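Local coordinates for protein peptidase M3B, oligoendopeptidase F (PDB 2QR4) that probably cleaves oligopeptides as a zinc-dependent endopeptidase of the M3B (oligoendopeptidase F) family, at residues 250-255 / 557-562; 306-311 / 405-410. All coordinates share one frame; numbering follows the deposited sequence.

Contact 1: 250-255 / 557-562; sequences DTLVDV and AYIEDA
I559 reaches into helix 246-258 and meets T251, L252 and V255. This is a shallow helix-helix crossing in the mainly helical M3 peptidase fold: the short axes run in the same general direction at -33°, 10.0 Å apart. From the backbone outward, I559 CB lies 3.8 Å from V255 CG1, and the branch methyl presses closer, I559 CG2 to V255 CG1 being 3.4 Å, a snug methyl-methyl touch. The other branch, CG1, lies over one face of the ring of its own neighbour Y558, offset toward the rim. CD1 continues this branch in extended form (chi2 166°) and arrives against the backbone, 3.7 Å from L252 CA. There it also has the methyls T251 CG2 and L252 CD1 within reach, the L252 side chain crossing it at about a right angle. T251 OG1 is bonded to S247 O, one turn back in its own helix, and to T554 O, just ahead of helix 557-579. L252 also packs on F503 and S506 of helix 503-520 and on T440 of helix 418-454, so helix 246-258 meets those two as well. At the margin of the contact, the aliphatic E560 CG rests 4.0 Å from V255 CG1.

Contact 2: 306-311 / 405-410; sequences LEALKP and NILTEY
Y410 OH donates to E307 OE1 at 2.7 Å, a bond that is short but weak in geometry, with the carboxylate and ring planes 43° apart. The glutamate chain runs out extended, and its carboxylate oxygen meets the phenol obliquely. Behind the hydroxyl, the tyrosine ring lies against A308. Y410 CG is anti to its backbone N (chi1 174°), and A308 CA sits over one ring face, a CH-pi contact 4.0 Å from the centroid and 22° off the normal. The alanine methyl slides toward one side of the ring, where A308 CB comes 3.5 Å from Y410 CD2. The same CB also meets L407 CD1 at 4.0 Å, so this methyl touches both residues. One turn back along helix 394-414, I406 CG2 touches A308 O at 3.3 Å and comes more loosely to L309 CD1 and P311 CG, just past the end of helix 302-308. L309 also packs on M371, and L407 on F365, both of helix 361-379. That helix carries the HEMGH sequence, which matches the HExxH motif that binds zinc in M3 metallopeptidases; the contact thus joins helices 302-308 and 394-414 beside it, consistent with the gluzincin fold of M3 peptidases.

Overall arrangement
Contact 1 and contact 2 lie in the same M3 family region, their centres 25 Å apart and their nearest atoms about 8 Å apart. Both segments of contact 2 fall within the 301 residues that separate the two segments of contact 1. Helix 503-520 passes from contact 1 to contact 2, where I406 rests on A516, and helix 418-454 likewise touches both, through N405 and T408 in contact 2. A second tie is the salt bridge from E409 to R569, which sits further along the helix that supplies 557-562. Contact 2 borders helix 361-379 with its HEMGH motif, and its own helix 394-414 probably brings the third zinc ligand, as in relatives.

Contact 1: 250-255 / 557-562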
ATOM      1  N   ASP A 250       3.342  -6.499 -28.608  1.00 41.43           N
ATOM      2  CA  ASP A 250       2.939  -7.846 -29.085  1.00 40.74           C
ATOM      3  C   ASP A 250       4.017  -8.478 -29.946  1.00 41.97           C
ATOM      4  O   ASP A 250       4.406  -9.616 -29.724  1.00 40.02           O
ATOM      5  CB  ASP A 250       1.635  -7.813 -29.891  1.00 38.80           C
ATOM      6  CG  ASP A 250       0.424  -7.425 -29.051  1.00 45.92           C
ATOM      7  OD1 ASP A 250       0.431  -7.657 -27.826  1.00 46.01           O
ATOM      8  OD2 ASP A 250      -0.544  -6.883 -29.628  1.00 62.80           O
ATOM      9  N   THR A 251       4.511  -7.720 -30.919  1.00 38.80           N
ATOM     10  CA  THR A 251       5.592  -8.177 -31.782  1.00 43.41           C
ATOM     11  C   THR A 251       6.806  -8.653 -30.989  1.00 39.25           C
ATOM     12  O   THR A 251       7.358  -9.713 -31.276  1.00 46.53           O
ATOM     13  CB  THR A 251       6.037  -7.071 -32.722  1.00 37.36           C
ATOM     14  OG1 THR A 251       4.960  -6.740 -33.594  1.00 40.71           O
ATOM     15  CG2 THR A 251       7.214  -7.518 -33.542  1.00 39.30           C
ATOM     16  N   LEU A 252       7.211  -7.872 -29.993  1.00 38.77           N
ATOM     17  CA  LEU A 252       8.343  -8.252 -29.141  1.00 43.56           C
ATOM     18  C   LEU A 252       8.082  -9.585 -28.454  1.00 42.02           C
ATOM     19  O   LEU A 252       8.877 -10.519 -28.570  1.00 44.28           O
ATOM     20  CB  LEU A 252       8.643  -7.174 -28.092  1.00 35.22           C
ATOM     21  CG  LEU A 252       9.652  -7.587 -27.018  1.00 44.78           C
ATOM     22  CD1 LEU A 252      11.108  -7.603 -27.561  1.00 38.62           C
ATOM     23  CD2 LEU A 252       9.525  -6.655 -25.831  1.00 33.66           C
ATOM     24  N   VAL A 253       6.960  -9.681 -27.753  1.00 41.35           N
ATOM     25  CA  VAL A 253       6.636 -10.905 -27.020  1.00 42.47           C
ATOM     26  C   VAL A 253       6.493 -12.128 -27.951  1.00 46.59           C
ATOM     27  O   VAL A 253       6.972 -13.217 -27.629  1.00 43.26           O
ATOM     28  CB  VAL A 253       5.387 -10.699 -26.121  1.00 43.66           C
ATOM     29  CG1 VAL A 253       4.904 -12.013 -25.530  1.00 29.40           C
ATOM     30  CG2 VAL A 253       5.713  -9.710 -25.014  1.00 32.29           C
ATOM     31  N   ASP A 254       5.868 -11.935 -29.112  1.00 43.91           N
ATOM     32  CA  ASP A 254       5.671 -13.020 -30.084  1.00 47.36           C
ATOM     33  C   ASP A 254       6.950 -13.503 -30.741  1.00 48.62           C
ATOM     34  O   ASP A 254       7.153 -14.709 -30.887  1.00 44.90           O
ATOM     35  CB  ASP A 254       4.667 -12.626 -31.172  1.00 47.92           C
ATOM     36  CG  ASP A 254       3.256 -12.482 -30.626  1.00 68.16           C
ATOM     37  OD1 ASP A 254       3.029 -12.884 -29.465  1.00 73.78           O
ATOM     38  OD2 ASP A 254       2.376 -11.961 -31.346  1.00 77.68           O
ATOM     39  N   VAL A 255       7.800 -12.575 -31.172  1.00 41.97           N
ATOM     40  CA  VAL A 255       9.054 -12.972 -31.815  1.00 36.41           C
ATOM     41  C   VAL A 255       9.985 -13.666 -30.815  1.00 39.01           C
ATOM     42  O   VAL A 255      10.604 -14.680 -31.126  1.00 44.95           O
ATOM     43  CB  VAL A 255       9.754 -11.773 -32.482  1.00 49.87           C
ATOM     44  CG1 VAL A 255      11.122 -12.176 -32.993  1.00 38.46           C
ATOM     45  CG2 VAL A 255       8.882 -11.209 -33.628  1.00 37.19           C
ATOM     46  N   ALA A 557      10.681  -7.929 -38.312  1.00 38.13           N
ATOM     47  CA  ALA A 557      11.954  -8.110 -38.994  1.00 31.21           C
ATOM     48  C   ALA A 557      13.152  -7.673 -38.156  1.00 35.70           C
ATOM     49  O   ALA A 557      14.160  -8.365 -38.105  1.00 48.39           O
ATOM     50  CB  ALA A 557      11.945  -7.374 -40.332  1.00 25.40           C
ATOM     51  N   TYR A 558      13.048  -6.531 -37.494  1.00 33.08           N
ATOM     52  CA  TYR A 558      14.200  -6.002 -36.778  1.00 37.27           C
ATOM     53  C   TYR A 558      14.568  -6.883 -35.594  1.00 44.62           C
ATOM     54  O   TYR A 558      15.731  -6.923 -35.197  1.00 41.91           O
ATOM     55  CB  TYR A 558      13.993  -4.542 -36.339  1.00 31.50           C
ATOM     56  CG  TYR A 558      13.180  -4.349 -35.059  1.00 41.74           C
ATOM     57  CD1 TYR A 558      11.834  -4.709 -34.997  1.00 36.86           C
ATOM     58  CD2 TYR A 558      13.751  -3.768 -33.932  1.00 31.74           C
ATOM     59  CE1 TYR A 558      11.094  -4.507 -33.849  1.00 39.65           C
ATOM     60  CE2 TYR A 558      13.009  -3.551 -32.784  1.00 36.32           C
ATOM     61  CZ  TYR A 558      11.690  -3.934 -32.740  1.00 40.63           C
ATOM     62  OH  TYR A 558      10.965  -3.752 -31.575  1.00 43.96           O
ATOM     63  N   ILE A 559      13.595  -7.597 -35.035  1.00 39.11           N
ATOM     64  CA  ILE A 559      13.928  -8.501 -33.940  1.00 40.74           C
ATOM     65  C   ILE A 559      14.429  -9.796 -34.532  1.00 44.76           C
ATOM     66  O   ILE A 559      15.387 -10.396 -34.034  1.00 44.72           O
ATOM     67  CB  ILE A 559      12.747  -8.750 -32.986  1.00 44.70           C
ATOM     68  CG1 ILE A 559      12.289  -7.426 -32.365  1.00 44.99           C
ATOM     69  CG2 ILE A 559      13.165  -9.688 -31.886  1.00 30.99           C
ATOM     70  CD1 ILE A 559      10.950  -7.505 -31.681  1.00 47.84           C
ATOM     71  N   GLU A 560      13.798 -10.212 -35.623  1.00 39.94           N
ATOM     72  CA  GLU A 560      14.264 -11.398 -36.333  1.00 48.04           C
ATOM     73  C   GLU A 560      15.722 -11.283 -36.819  1.00 43.26           C
ATOM     74  O   GLU A 560      16.458 -12.262 -36.773  1.00 40.34           O
ATOM     75  CB  GLU A 560      13.274 -11.815 -37.434  1.00 48.39           C
ATOM     76  CG  GLU A 560      12.163 -12.727 -36.863  1.00 56.02           C
ATOM     77  CD  GLU A 560      10.890 -12.777 -37.695  1.00 68.87           C
ATOM     78  OE1 GLU A 560      10.860 -12.219 -38.813  1.00 72.95           O
ATOM     79  OE2 GLU A 560       9.907 -13.395 -37.219  1.00 78.21           O
ATOM     80  N   ASP A 561      16.154 -10.089 -37.227  1.00 41.07           N
ATOM     81  CA  ASP A 561      17.557  -9.876 -37.607  1.00 39.76           C
ATOM     82  C   ASP A 561      18.512 -10.076 -36.424  1.00 41.98           C
ATOM     83  O   ASP A 561      19.577 -10.673 -36.568  1.00 44.89           O
ATOM     84  CB  ASP A 561      17.763  -8.481 -38.186  1.00 47.12           C
ATOM     85  CG  ASP A 561      17.137  -8.316 -39.558  1.00 63.06           C
ATOM     86  OD1 ASP A 561      16.815  -9.345 -40.205  1.00 52.95           O
ATOM     87  OD2 ASP A 561      16.973  -7.147 -39.983  1.00 62.72           O
ATOM     88  N   ALA A 562      18.122  -9.572 -35.258  1.00 32.71           N
ATOM     89  CA  ALA A 562      18.923  -9.723 -34.060  1.00 42.15           C
ATOM     90  C   ALA A 562      19.029 -11.211 -33.720  1.00 43.87           C
ATOM     91  O   ALA A 562      20.126 -11.732 -33.501  1.00 42.90           O
ATOM     92  CB  ALA A 562      18.297  -8.945 -32.905  1.00 36.95           C
TER

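Contact 2: 306-311 / 405-410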
ATOM      1  N   LEU A 306      38.772   4.182 -31.669  1.00 44.70           N
ATOM      2  CA  LEU A 306      38.571   5.053 -32.823  1.00 50.00           C
ATOM      3  C   LEU A 306      38.599   4.247 -34.114  1.00 44.89           C
ATOM      4  O   LEU A 306      38.020   4.649 -35.125  1.00 47.24           O
ATOM      5  CB  LEU A 306      39.635   6.163 -32.882  1.00 46.67           C
ATOM      6  CG  LEU A 306      39.825   7.114 -31.695  1.00 45.15           C
ATOM      7  CD1 LEU A 306      40.774   8.234 -32.090  1.00 47.11           C
ATOM      8  CD2 LEU A 306      38.504   7.682 -31.200  1.00 45.96           C
ATOM      9  N   GLU A 307      39.284   3.111 -34.077  1.00 35.04           N
ATOM     10  CA  GLU A 307      39.420   2.307 -35.270  1.00 33.63           C
ATOM     11  C   GLU A 307      38.131   1.545 -35.521  1.00 32.13           C
ATOM     12  O   GLU A 307      37.649   1.487 -36.652  1.00 27.63           O
ATOM     13  CB  GLU A 307      40.604   1.355 -35.154  1.00 30.30           C
ATOM     14  CG  GLU A 307      41.164   0.957 -36.501  1.00 49.18           C
ATOM     15  CD  GLU A 307      42.442   0.166 -36.381  1.00 59.01           C
ATOM     16  OE1 GLU A 307      42.638  -0.479 -35.326  1.00 65.86           O
ATOM     17  OE2 GLU A 307      43.249   0.188 -37.338  1.00 60.43           O
ATOM     18  N   ALA A 308      37.573   0.976 -34.456  1.00 28.78           N
ATOM     19  CA  ALA A 308      36.318   0.243 -34.552  1.00 32.96           C
ATOM     20  C   ALA A 308      35.164   1.145 -34.998  1.00 34.64           C
ATOM     21  O   ALA A 308      34.353   0.759 -35.834  1.00 31.60           O
ATOM     22  CB  ALA A 308      35.996  -0.423 -33.225  1.00 39.10           C
ATOM     23  N   LEU A 309      35.112   2.354 -34.447  1.00 37.15           N
ATOM     24  CA  LEU A 309      34.040   3.300 -34.745  1.00 34.43           C
ATOM     25  C   LEU A 309      34.153   3.964 -36.120  1.00 32.25           C
ATOM     26  O   LEU A 309      33.272   4.718 -36.514  1.00 32.03           O
ATOM     27  CB  LEU A 309      33.966   4.373 -33.655  1.00 32.22           C
ATOM     28  CG  LEU A 309      33.166   4.058 -32.390  1.00 33.49           C
ATOM     29  CD1 LEU A 309      32.928   2.572 -32.220  1.00 30.83           C
ATOM     30  CD2 LEU A 309      33.862   4.642 -31.171  1.00 30.34           C
ATOM     31  N   LYS A 310      35.218   3.676 -36.859  1.00 31.17           N
ATOM     32  CA  LYS A 310      35.405   4.293 -38.175  1.00 41.69           C
ATOM     33  C   LYS A 310      34.160   4.254 -39.088  1.00 42.24           C
ATOM     34  O   LYS A 310      33.846   5.256 -39.734  1.00 40.38           O
ATOM     35  CB  LYS A 310      36.631   3.712 -38.890  1.00 42.79           C
ATOM     36  CG  LYS A 310      37.137   4.569 -40.047  1.00 50.11           C
ATOM     37  CD  LYS A 310      38.484   4.076 -40.563  1.00 55.05           C
ATOM     38  CE  LYS A 310      39.533   4.055 -39.452  1.00 64.01           C
ATOM     39  NZ  LYS A 310      40.841   3.495 -39.907  1.00 61.29           N
ATOM     40  N   PRO A 311      33.454   3.102 -39.149  1.00 42.18           N
ATOM     41  CA  PRO A 311      32.223   3.011 -39.948  1.00 41.46           C
ATOM     42  C   PRO A 311      31.208   4.109 -39.618  1.00 42.61           C
ATOM     43  O   PRO A 311      30.304   4.371 -40.412  1.00 38.15           O
ATOM     44  CB  PRO A 311      31.654   1.640 -39.559  1.00 37.49           C
ATOM     45  CG  PRO A 311      32.834   0.843 -39.163  1.00 27.84           C
ATOM     46  CD  PRO A 311      33.774   1.816 -38.500  1.00 36.66           C
ATOM     47  N   ASN A 405      27.830  -2.711 -30.397  1.00 42.40           N
ATOM     48  CA  ASN A 405      27.603  -3.594 -31.541  1.00 43.75           C
ATOM     49  C   ASN A 405      28.690  -3.448 -32.585  1.00 43.75           C
ATOM     50  O   ASN A 405      29.175  -4.440 -33.131  1.00 42.85           O
ATOM     51  CB  ASN A 405      26.225  -3.347 -32.162  1.00 35.99           C
ATOM     52  CG  ASN A 405      25.099  -3.966 -31.333  1.00 46.85           C
ATOM     53  OD1 ASN A 405      25.334  -4.890 -30.559  1.00 54.73           O
ATOM     54  ND2 ASN A 405      23.880  -3.453 -31.488  1.00 45.65           N
ATOM     55  N   ILE A 406      29.086  -2.203 -32.837  1.00 38.67           N
ATOM     56  CA  ILE A 406      30.071  -1.918 -33.856  1.00 37.46           C
ATOM     57  C   ILE A 406      31.457  -2.372 -33.407  1.00 42.21           C
ATOM     58  O   ILE A 406      32.242  -2.864 -34.216  1.00 48.76           O
ATOM     59  CB  ILE A 406      30.040  -0.433 -34.249  1.00 44.37           C
ATOM     60  CG1 ILE A 406      28.743  -0.127 -35.005  1.00 40.81           C
ATOM     61  CG2 ILE A 406      31.234  -0.070 -35.121  1.00 28.91           C
ATOM     62  CD1 ILE A 406      28.566   1.354 -35.331  1.00 36.82           C
ATOM     63  N   LEU A 407      31.747  -2.249 -32.115  1.00 46.75           N
ATOM     64  CA  LEU A 407      33.022  -2.754 -31.582  1.00 47.21           C
ATOM     65  C   LEU A 407      33.080  -4.283 -31.563  1.00 44.67           C
ATOM     66  O   LEU A 407      34.114  -4.872 -31.877  1.00 43.43           O
ATOM     67  CB  LEU A 407      33.288  -2.222 -30.174  1.00 47.86           C
ATOM     68  CG  LEU A 407      34.348  -3.029 -29.420  1.00 40.69           C
ATOM     69  CD1 LEU A 407      35.753  -2.669 -29.903  1.00 37.76           C
ATOM     70  CD2 LEU A 407      34.217  -2.834 -27.927  1.00 38.34           C
ATOM     71  N   THR A 408      31.974  -4.923 -31.189  1.00 35.81           N
ATOM     72  CA  THR A 408      31.904  -6.383 -31.251  1.00 37.61           C
ATOM     73  C   THR A 408      32.193  -6.907 -32.654  1.00 40.66           C
ATOM     74  O   THR A 408      33.028  -7.788 -32.838  1.00 45.66           O
ATOM     75  CB  THR A 408      30.542  -6.904 -30.835  1.00 36.88           C
ATOM     76  OG1 THR A 408      30.298  -6.548 -29.469  1.00 41.58           O
ATOM     77  CG2 THR A 408      30.489  -8.422 -31.004  1.00 32.72           C
ATOM     78  N   GLU A 409      31.502  -6.362 -33.646  1.00 35.56           N
ATOM     79  CA  GLU A 409      31.729  -6.787 -35.013  1.00 33.05           C
ATOM     80  C   GLU A 409      33.175  -6.551 -35.398  1.00 40.40           C
ATOM     81  O   GLU A 409      33.808  -7.413 -36.011  1.00 47.15           O
ATOM     82  CB  GLU A 409      30.800  -6.053 -35.987  1.00 43.83           C
ATOM     83  CG  GLU A 409      31.017  -6.424 -37.461  1.00 39.18           C
ATOM     84  CD  GLU A 409      30.739  -7.899 -37.735  1.00 48.84           C
ATOM     85  OE1 GLU A 409      29.909  -8.492 -37.023  1.00 36.91           O
ATOM     86  OE2 GLU A 409      31.347  -8.470 -38.661  1.00 49.57           O
ATOM     87  N   TYR A 410      33.704  -5.380 -35.052  1.00 41.14           N
ATOM     88  CA  TYR A 410      35.088  -5.065 -35.418  1.00 40.53           C
ATOM     89  C   TYR A 410      36.074  -6.098 -34.853  1.00 40.40           C
ATOM     90  O   TYR A 410      36.993  -6.525 -35.551  1.00 41.40           O
ATOM     91  CB  TYR A 410      35.481  -3.651 -34.974  1.00 42.87           C
ATOM     92  CG  TYR A 410      36.937  -3.351 -35.206  1.00 42.56           C
ATOM     93  CD1 TYR A 410      37.422  -3.155 -36.486  1.00 43.82           C
ATOM     94  CD2 TYR A 410      37.833  -3.286 -34.149  1.00 40.11           C
ATOM     95  CE1 TYR A 410      38.751  -2.898 -36.707  1.00 37.36           C
ATOM     96  CE2 TYR A 410      39.158  -3.035 -34.362  1.00 32.12           C
ATOM     97  CZ  TYR A 410      39.618  -2.844 -35.644  1.00 41.65           C
ATOM     98  OH  TYR A 410      40.955  -2.581 -35.874  1.00 49.42           O
TER